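Local coordinates for VWFA domain-containing protein (Bacteroides thetaiotaomicron, PDB 3IBS) that is of unknown function but contains a magnesium-binding von Willebrand factor type A domain, in a protein probably anchored in the cell membrane, at residues A[10-15]-A[207-212]; A[42-47]-A[203-208]. One frame throughout, in Å; residues are numbered along the deposited sequence.

Interaction 1: A[10-15]-A[207-212]; sequences KGVEVI and QEISKM
Val12 packs against two residues one turn apart on the helix, Ile209 and Met212, the latter present as selenomethionine. Starting at its branch point, Val12 CB lies 3.7 Å from Met212 CE. Beyond it the two methyls divide the neighbours: CG1 meets the same CE at 3.9 Å, whereas CG2 touches both Met212 CE (3.8 Å) and Ile209 CG2 (3.9 Å), which lie side by side on its helix-facing side. All three side-chain carbons of Val12 thus touch one methyl, and one of them also reaches the isoleucine. Met212 delivers that methyl with a chain extended through CG and SE (chi1 -174°) and then bent at its last torsion (chi3 62°), which swings CE over to the valine. Ile209 works with the shorter of its two branches: CG2, anti to the backbone N, is shared between Val12 and Val14, meeting Val14 CG2 tip to tip at 4.1 Å. No hydrogen bond crosses the contact, which is purely apolar and largely buried. Val12 and Val14 direct their side chains to the helix, while Glu13 between them turns to the far side of the sheet and forms a salt bridge with Arg113. Backbone bonds join Val12 and Val14 to the neighbouring strand 52-58, and Glu13 to Gly112 and Ala114. Helix 200-214 therefore lies across the beginning of the central strand 13-19 of this Rossmann-like vWA sheet, with Ile209 also resting on Ile116 and Met212 on Ala114 of strand 113-119.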
ATOM      1  N   LYS A  10      20.899 -41.765   6.118  1.00 26.20           N
ATOM      2  CA  LYS A  10      21.556 -40.508   5.622  1.00 25.83           C
ATOM      3  C   LYS A  10      20.773 -39.268   6.043  1.00 24.74           C
ATOM      4  O   LYS A  10      20.539 -38.360   5.237  1.00 25.50           O
ATOM      5  CB  LYS A  10      21.738 -40.561   4.091  1.00 26.17           C
ATOM      6  CG  LYS A  10      20.491 -41.033   3.303  1.00 27.97           C
ATOM      7  CD  LYS A  10      20.772 -41.183   1.805  1.00 29.67           C
ATOM      8  CE  LYS A  10      21.607 -42.422   1.519  1.00 30.70           C
ATOM      9  NZ  LYS A  10      22.232 -42.354   0.173  1.00 31.66           N
ATOM     10  N   GLY A  11      20.351 -39.234   7.305  1.00 23.45           N
ATOM     11  CA  GLY A  11      19.543 -38.116   7.810  1.00 21.45           C
ATOM     12  C   GLY A  11      20.324 -36.816   7.953  1.00 20.01           C
ATOM     13  O   GLY A  11      21.512 -36.832   8.266  1.00 20.04           O
ATOM     14  N   VAL A  12      19.659 -35.686   7.720  1.00 18.16           N
ATOM     15  CA  VAL A  12      20.287 -34.387   7.941  1.00 16.71           C
ATOM     16  C   VAL A  12      19.562 -33.608   9.033  1.00 15.78           C
ATOM     17  O   VAL A  12      18.496 -34.023   9.488  1.00 15.07           O
ATOM     18  CB  VAL A  12      20.406 -33.542   6.637  1.00 16.61           C
ATOM     19  CG1 VAL A  12      21.245 -34.291   5.624  1.00 17.07           C
ATOM     20  CG2 VAL A  12      19.044 -33.205   6.053  1.00 16.05           C
ATOM     21  N   GLU A  13      20.180 -32.510   9.459  1.00 13.95           N
ATOM     22  CA  GLU A  13      19.617 -31.607  10.429  1.00 12.62           C
ATOM     23  C   GLU A  13      19.452 -30.236   9.769  1.00 12.93           C
ATOM     24  O   GLU A  13      20.410 -29.679   9.196  1.00 12.22           O
ATOM     25  CB  GLU A  13      20.503 -31.536  11.666  1.00 13.22           C
ATOM     26  CG  GLU A  13      20.641 -32.902  12.388  1.00 12.03           C
ATOM     27  CD  GLU A  13      21.525 -32.887  13.640  1.00 16.08           C
ATOM     28  OE1 GLU A  13      22.082 -31.832  14.032  1.00 15.32           O
ATOM     29  OE2 GLU A  13      21.666 -33.981  14.241  1.00 18.93           O
ATOM     30  N   VAL A  14      18.228 -29.713   9.830  1.00 11.46           N
ATOM     31  CA  VAL A  14      17.889 -28.458   9.162  1.00 11.47           C
ATOM     32  C   VAL A  14      17.293 -27.492  10.195  1.00 11.22           C
ATOM     33  O   VAL A  14      16.299 -27.817  10.868  1.00 11.00           O
ATOM     34  CB  VAL A  14      16.876 -28.694   7.997  1.00 11.06           C
ATOM     35  CG1 VAL A  14      16.408 -27.356   7.399  1.00 13.34           C
ATOM     36  CG2 VAL A  14      17.482 -29.562   6.906  1.00 11.63           C
ATOM     37  N   ILE A  15      17.917 -26.330  10.353  1.00 10.52           N
ATOM     38  CA  ILE A  15      17.343 -25.307  11.208  1.00 10.59           C
ATOM     39  C   ILE A  15      16.917 -24.100  10.392  1.00 11.45           C
ATOM     40  O   ILE A  15      17.707 -23.528   9.642  1.00 10.98           O
ATOM     41  CB  ILE A  15      18.292 -24.919  12.368  1.00 10.89           C
ATOM     42  CG1 ILE A  15      18.439 -26.130  13.316  1.00 11.57           C
ATOM     43  CG2 ILE A  15      17.721 -23.736  13.144  1.00  7.57           C
ATOM     44  CD1 ILE A  15      19.523 -25.963  14.376  1.00 15.95           C
ATOM     45  N   GLN A 207      15.571 -29.443  -2.885  1.00 23.12           N
ATOM     46  CA  GLN A 207      16.546 -30.093  -3.742  1.00 23.83           C
ATOM     47  C   GLN A 207      17.927 -30.011  -3.116  1.00 23.36           C
ATOM     48  O   GLN A 207      18.663 -30.994  -3.102  1.00 23.02           O
ATOM     49  CB  GLN A 207      16.547 -29.453  -5.144  1.00 24.39           C
ATOM     50  CG  GLN A 207      17.691 -29.894  -6.076  1.00 28.18           C
ATOM     51  CD  GLN A 207      17.790 -31.410  -6.220  1.00 32.97           C
ATOM     52  OE1 GLN A 207      18.862 -32.003  -6.021  1.00 34.94           O
ATOM     53  NE2 GLN A 207      16.666 -32.049  -6.549  1.00 34.36           N
ATOM     54  N   GLU A 208      18.267 -28.828  -2.606  1.00 23.05           N
ATOM     55  CA  GLU A 208      19.554 -28.590  -1.950  1.00 22.78           C
ATOM     56  C   GLU A 208      19.704 -29.481  -0.718  1.00 22.68           C
ATOM     57  O   GLU A 208      20.765 -30.077  -0.497  1.00 22.17           O
ATOM     58  CB  GLU A 208      19.693 -27.107  -1.582  1.00 22.48           C
ATOM     59  CG  GLU A 208      20.918 -26.760  -0.750  1.00 23.12           C
ATOM     60  CD  GLU A 208      22.239 -26.942  -1.494  1.00 25.41           C
ATOM     61  OE1 GLU A 208      22.227 -27.060  -2.741  1.00 25.23           O
ATOM     62  OE2 GLU A 208      23.297 -26.959  -0.822  1.00 26.58           O
ATOM     63  N   ILE A 209      18.641 -29.557   0.084  1.00 22.66           N
ATOM     64  CA  ILE A 209      18.615 -30.436   1.258  1.00 22.70           C
ATOM     65  C   ILE A 209      18.813 -31.910   0.856  1.00 23.51           C
ATOM     66  O   ILE A 209      19.645 -32.606   1.459  1.00 23.39           O
ATOM     67  CB  ILE A 209      17.326 -30.255   2.081  1.00 22.61           C
ATOM     68  CG1 ILE A 209      17.287 -28.854   2.715  1.00 21.44           C
ATOM     69  CG2 ILE A 209      17.220 -31.326   3.189  1.00 22.55           C
ATOM     70  CD1 ILE A 209      15.890 -28.418   3.136  1.00 21.55           C
ATOM     71  N   SER A 210      18.075 -32.368  -0.166  1.00 23.96           N
ATOM     72  CA  SER A 210      18.229 -33.732  -0.711  1.00 24.99           C
ATOM     73  C   SER A 210      19.633 -34.040  -1.223  1.00 25.10           C
ATOM     74  O   SER A 210      20.128 -35.150  -1.047  1.00 24.99           O
ATOM     75  CB  SER A 210      17.237 -33.988  -1.848  1.00 25.07           C
ATOM     76  OG  SER A 210      15.913 -33.980  -1.356  1.00 26.77           O
ATOM     77  N   LYS A 211      20.240 -33.059  -1.883  1.00 25.66           N
ATOM     78  CA  LYS A 211      21.599 -33.161  -2.419  1.00 26.63           C
ATOM     79  C   LYS A 211      22.620 -33.315  -1.279  1.00 26.58           C
ATOM     80  O   LYS A 211      23.559 -34.108  -1.367  1.00 26.15           O
ATOM     81  CB  LYS A 211      21.880 -31.916  -3.270  1.00 26.86           C
ATOM     82  CG  LYS A 211      23.246 -31.810  -3.926  1.00 28.13           C
ATOM     83  CD  LYS A 211      23.264 -30.538  -4.771  1.00 30.00           C
ATOM     84  CE  LYS A 211      24.484 -29.666  -4.473  1.00 30.84           C
ATOM     85  NZ  LYS A 211      25.724 -30.183  -5.091  1.00 29.20           N
HETATM   86  N   MSE A 212      22.401 -32.568  -0.201  1.00 26.49           N
HETATM   87  CA  MSE A 212      23.235 -32.639   0.991  1.00 27.15           C
HETATM   88  C   MSE A 212      23.143 -34.010   1.673  1.00 27.51           C
HETATM   89  O   MSE A 212      24.164 -34.582   2.079  1.00 27.31           O
HETATM   90  CB  MSE A 212      22.846 -31.512   1.953  1.00 27.16           C
HETATM   91  CG  MSE A 212      23.724 -31.390   3.166  1.00 28.02           C
HETATM   92 SE   MSE A 212      23.161 -29.889   4.263  0.80 30.99          SE
HETATM   93  CE  MSE A 212      21.343 -30.462   4.724  1.00 28.51           C
TER

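Interaction 2: A[42-47]-A[203-208]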
ATOM      1  N   SER A  42       6.254 -25.435   5.718  1.00 12.90           N
ATOM      2  CA  SER A  42       5.374 -26.581   5.863  1.00 13.83           C
ATOM      3  C   SER A  42       5.646 -27.590   4.748  1.00 13.20           C
ATOM      4  O   SER A  42       5.748 -28.781   5.014  1.00 13.47           O
ATOM      5  CB  SER A  42       3.904 -26.141   5.891  1.00 13.70           C
ATOM      6  OG  SER A  42       3.068 -27.271   6.061  1.00 16.03           O
ATOM      7  N   ARG A  43       5.830 -27.116   3.523  1.00 12.89           N
ATOM      8  CA  ARG A  43       6.094 -28.026   2.401  1.00 13.37           C
ATOM      9  C   ARG A  43       7.528 -28.588   2.436  1.00 13.58           C
ATOM     10  O   ARG A  43       7.761 -29.736   2.065  1.00 13.49           O
ATOM     11  CB  ARG A  43       5.776 -27.337   1.049  1.00 13.73           C
ATOM     12  CG  ARG A  43       4.272 -27.087   0.841  1.00 13.94           C
ATOM     13  CD  ARG A  43       3.958 -25.990  -0.208  1.00 15.11           C
ATOM     14  NE  ARG A  43       2.525 -25.968  -0.523  1.00 16.78           N
ATOM     15  CZ  ARG A  43       1.575 -25.454   0.262  1.00 19.58           C
ATOM     16  NH1 ARG A  43       1.890 -24.893   1.434  1.00 20.03           N
ATOM     17  NH2 ARG A  43       0.300 -25.487  -0.127  1.00 18.84           N
ATOM     18  N   LEU A  44       8.474 -27.780   2.912  1.00 13.38           N
ATOM     19  CA  LEU A  44       9.822 -28.234   3.154  1.00 14.03           C
ATOM     20  C   LEU A  44       9.808 -29.430   4.143  1.00 14.03           C
ATOM     21  O   LEU A  44      10.426 -30.465   3.888  1.00 14.08           O
ATOM     22  CB  LEU A  44      10.664 -27.063   3.689  1.00 14.59           C
ATOM     23  CG  LEU A  44      12.158 -27.260   3.972  1.00 17.38           C
ATOM     24  CD1 LEU A  44      12.904 -25.894   3.982  1.00 17.35           C
ATOM     25  CD2 LEU A  44      12.368 -28.032   5.283  1.00 19.06           C
ATOM     26  N   VAL A  45       9.081 -29.289   5.247  1.00 13.66           N
ATOM     27  CA  VAL A  45       8.983 -30.360   6.265  1.00 13.31           C
ATOM     28  C   VAL A  45       8.343 -31.655   5.707  1.00 14.15           C
ATOM     29  O   VAL A  45       8.793 -32.763   6.037  1.00 13.40           O
ATOM     30  CB  VAL A  45       8.224 -29.858   7.538  1.00 13.80           C
ATOM     31  CG1 VAL A  45       7.975 -30.980   8.551  1.00 13.17           C
ATOM     32  CG2 VAL A  45       8.991 -28.743   8.205  1.00 12.30           C
ATOM     33  N   ASP A  46       7.322 -31.518   4.852  1.00 14.96           N
ATOM     34  CA  ASP A  46       6.700 -32.672   4.185  1.00 16.42           C
ATOM     35  C   ASP A  46       7.696 -33.457   3.346  1.00 17.32           C
ATOM     36  O   ASP A  46       7.478 -34.626   3.097  1.00 17.49           O
ATOM     37  CB  ASP A  46       5.555 -32.246   3.258  1.00 16.62           C
ATOM     38  CG  ASP A  46       4.339 -31.731   4.010  1.00 18.59           C
ATOM     39  OD1 ASP A  46       4.184 -32.043   5.198  1.00 19.65           O
ATOM     40  OD2 ASP A  46       3.529 -31.012   3.395  1.00 21.53           O
ATOM     41  N   GLU A  47       8.760 -32.810   2.882  1.00 17.98           N
ATOM     42  CA  GLU A  47       9.752 -33.488   2.034  1.00 20.04           C
ATOM     43  C   GLU A  47      10.868 -34.162   2.847  1.00 20.18           C
ATOM     44  O   GLU A  47      11.661 -34.914   2.298  1.00 19.80           O
ATOM     45  CB  GLU A  47      10.362 -32.520   1.011  1.00 20.10           C
ATOM     46  CG  GLU A  47       9.376 -32.030  -0.060  1.00 23.17           C
ATOM     47  CD  GLU A  47       8.689 -33.171  -0.813  1.00 27.64           C
ATOM     48  OE1 GLU A  47       9.369 -34.141  -1.213  1.00 27.55           O
ATOM     49  OE2 GLU A  47       7.451 -33.103  -0.986  1.00 31.18           O
ATOM     50  N   LYS A 203      11.037 -25.772  -3.901  1.00 24.97           N
ATOM     51  CA  LYS A 203      11.592 -26.920  -4.585  1.00 25.08           C
ATOM     52  C   LYS A 203      13.108 -26.810  -4.721  1.00 24.49           C
ATOM     53  O   LYS A 203      13.805 -27.807  -4.593  1.00 24.25           O
ATOM     54  CB  LYS A 203      10.933 -27.111  -5.940  1.00 25.66           C
ATOM     55  CG  LYS A 203       9.544 -27.732  -5.862  1.00 27.36           C
ATOM     56  CD  LYS A 203       9.010 -27.951  -7.247  1.00 31.18           C
ATOM     57  CE  LYS A 203       8.960 -26.627  -7.994  1.00 32.70           C
ATOM     58  NZ  LYS A 203       9.203 -26.818  -9.439  1.00 31.77           N
ATOM     59  N   ALA A 204      13.611 -25.600  -4.966  1.00 23.48           N
ATOM     60  CA  ALA A 204      15.047 -25.384  -5.000  1.00 22.80           C
ATOM     61  C   ALA A 204      15.697 -25.753  -3.659  1.00 22.21           C
ATOM     62  O   ALA A 204      16.699 -26.462  -3.634  1.00 22.23           O
ATOM     63  CB  ALA A 204      15.389 -23.953  -5.409  1.00 22.30           C
ATOM     64  N   ILE A 205      15.125 -25.292  -2.549  1.00 21.88           N
ATOM     65  CA  ILE A 205      15.726 -25.546  -1.257  1.00 21.99           C
ATOM     66  C   ILE A 205      15.588 -27.022  -0.871  1.00 22.21           C
ATOM     67  O   ILE A 205      16.542 -27.610  -0.382  1.00 21.94           O
ATOM     68  CB  ILE A 205      15.231 -24.555  -0.142  1.00 22.34           C
ATOM     69  CG1 ILE A 205      16.195 -24.541   1.059  1.00 23.31           C
ATOM     70  CG2 ILE A 205      13.825 -24.879   0.321  1.00 22.37           C
ATOM     71  CD1 ILE A 205      17.646 -24.116   0.706  1.00 21.17           C
ATOM     72  N   SER A 206      14.434 -27.636  -1.136  1.00 22.05           N
ATOM     73  CA  SER A 206      14.278 -29.065  -0.851  1.00 22.67           C
ATOM     74  C   SER A 206      15.258 -29.911  -1.677  1.00 23.24           C
ATOM     75  O   SER A 206      15.730 -30.957  -1.216  1.00 23.45           O
ATOM     76  CB  SER A 206      12.831 -29.532  -1.061  1.00 23.26           C
ATOM     77  OG  SER A 206      11.983 -29.060  -0.011  1.00 21.94           O
ATOM     78  N   GLN A 207      15.571 -29.443  -2.885  1.00 23.12           N
ATOM     79  CA  GLN A 207      16.546 -30.093  -3.742  1.00 23.83           C
ATOM     80  C   GLN A 207      17.927 -30.011  -3.116  1.00 23.36           C
ATOM     81  O   GLN A 207      18.663 -30.994  -3.102  1.00 23.02           O
ATOM     82  CB  GLN A 207      16.547 -29.453  -5.144  1.00 24.39           C
ATOM     83  CG  GLN A 207      17.691 -29.894  -6.076  1.00 28.18           C
ATOM     84  CD  GLN A 207      17.790 -31.410  -6.220  1.00 32.97           C
ATOM     85  OE1 GLN A 207      18.862 -32.003  -6.021  1.00 34.94           O
ATOM     86  NE2 GLN A 207      16.666 -32.049  -6.549  1.00 34.36           N
ATOM     87  N   GLU A 208      18.267 -28.828  -2.606  1.00 23.05           N
ATOM     88  CA  GLU A 208      19.554 -28.590  -1.950  1.00 22.78           C
ATOM     89  C   GLU A 208      19.704 -29.481  -0.718  1.00 22.68           C
ATOM     90  O   GLU A 208      20.765 -30.077  -0.497  1.00 22.17           O
ATOM     91  CB  GLU A 208      19.693 -27.107  -1.582  1.00 22.48           C
ATOM     92  CG  GLU A 208      20.918 -26.760  -0.750  1.00 23.12           C
ATOM     93  CD  GLU A 208      22.239 -26.942  -1.494  1.00 25.41           C
ATOM     94  OE1 GLU A 208      22.227 -27.060  -2.741  1.00 25.23           O
ATOM     95  OE2 GLU A 208      23.297 -26.959  -0.822  1.00 26.58           O
TER
HETATM   96  O   HOH W   1      12.648 -30.335   2.236  1.00 17.31           O
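Leu44 and Ser206 meet through a water at the oxygen end of a flat group, the Leu44 peptide carbonyl. The water donates to Leu44 O over 2.8 Å, approaching at a C-O-water angle of about 119° and tilted somewhat out of the peptide plane; it is also 2.7 Å from Ser206 OG. The other flat group, the Glu47 carboxylate, has no atom of 203-208 against its faces or edges. Its chain bends at chi2 (-55°), turning the acid group away from the serine, and it is the stem that touches, Glu47 CB and CG both lying 4.0 Å from Ser206 OG. The hydroxyl therefore sits in a corner between the two residues of 42-47, also 3.9 Å from Leu44 CA. Ser206 OG has a further polar partner in Gln202 NE2, one turn back on its own helix, so the hydroxyl is gripped from its own helix and by the bridging water. Deeper in, the contact turns apolar: the Leu44 and Ile205 side chains meet at an angle, Leu44 CD1 lying 3.9 Å from Ile205 CG2. No direct hydrogen bond links the segments, and their closest backbones, at Leu44 and Ser206, have CA atoms only 6.0 Å apart, a spacing consistent with the small Ser206 side chain. The C-terminal part of helix 33-46 thus packs beside the first half of helix 200-214 on one face of the sheet. Leu44 and Ile205 both descend onto Ile116 of strand 113-119, Ile205 reaches Ser143 and Leu145 of strand 140-147 as well, and Val45, turned the other way, meets Tyr72 of helix 72-80.

In the fold
From the N terminus the chain enters central strand 13-19, passes the magnesium ligands Ser21 and Ser23, and returns through helix 33-46. Both elements are met by the last helix, 200-214, on which both contacts end. Interaction 1 closes the longer loop, nearly the whole modelled chain; the chain that interaction 2 closes, between 42-47 and 203-208, lies within it, and the two closing segments overlap at Gln207 and Glu208, so the two nest without crossing. Their centres are 9 Å apart and their side chains join directly, Ile209 CD1 lying 4.0 Å from Leu44 CG. Together they fasten the C-terminal helix both to the sheet and to a neighbouring helix on the same face, away from the metal site.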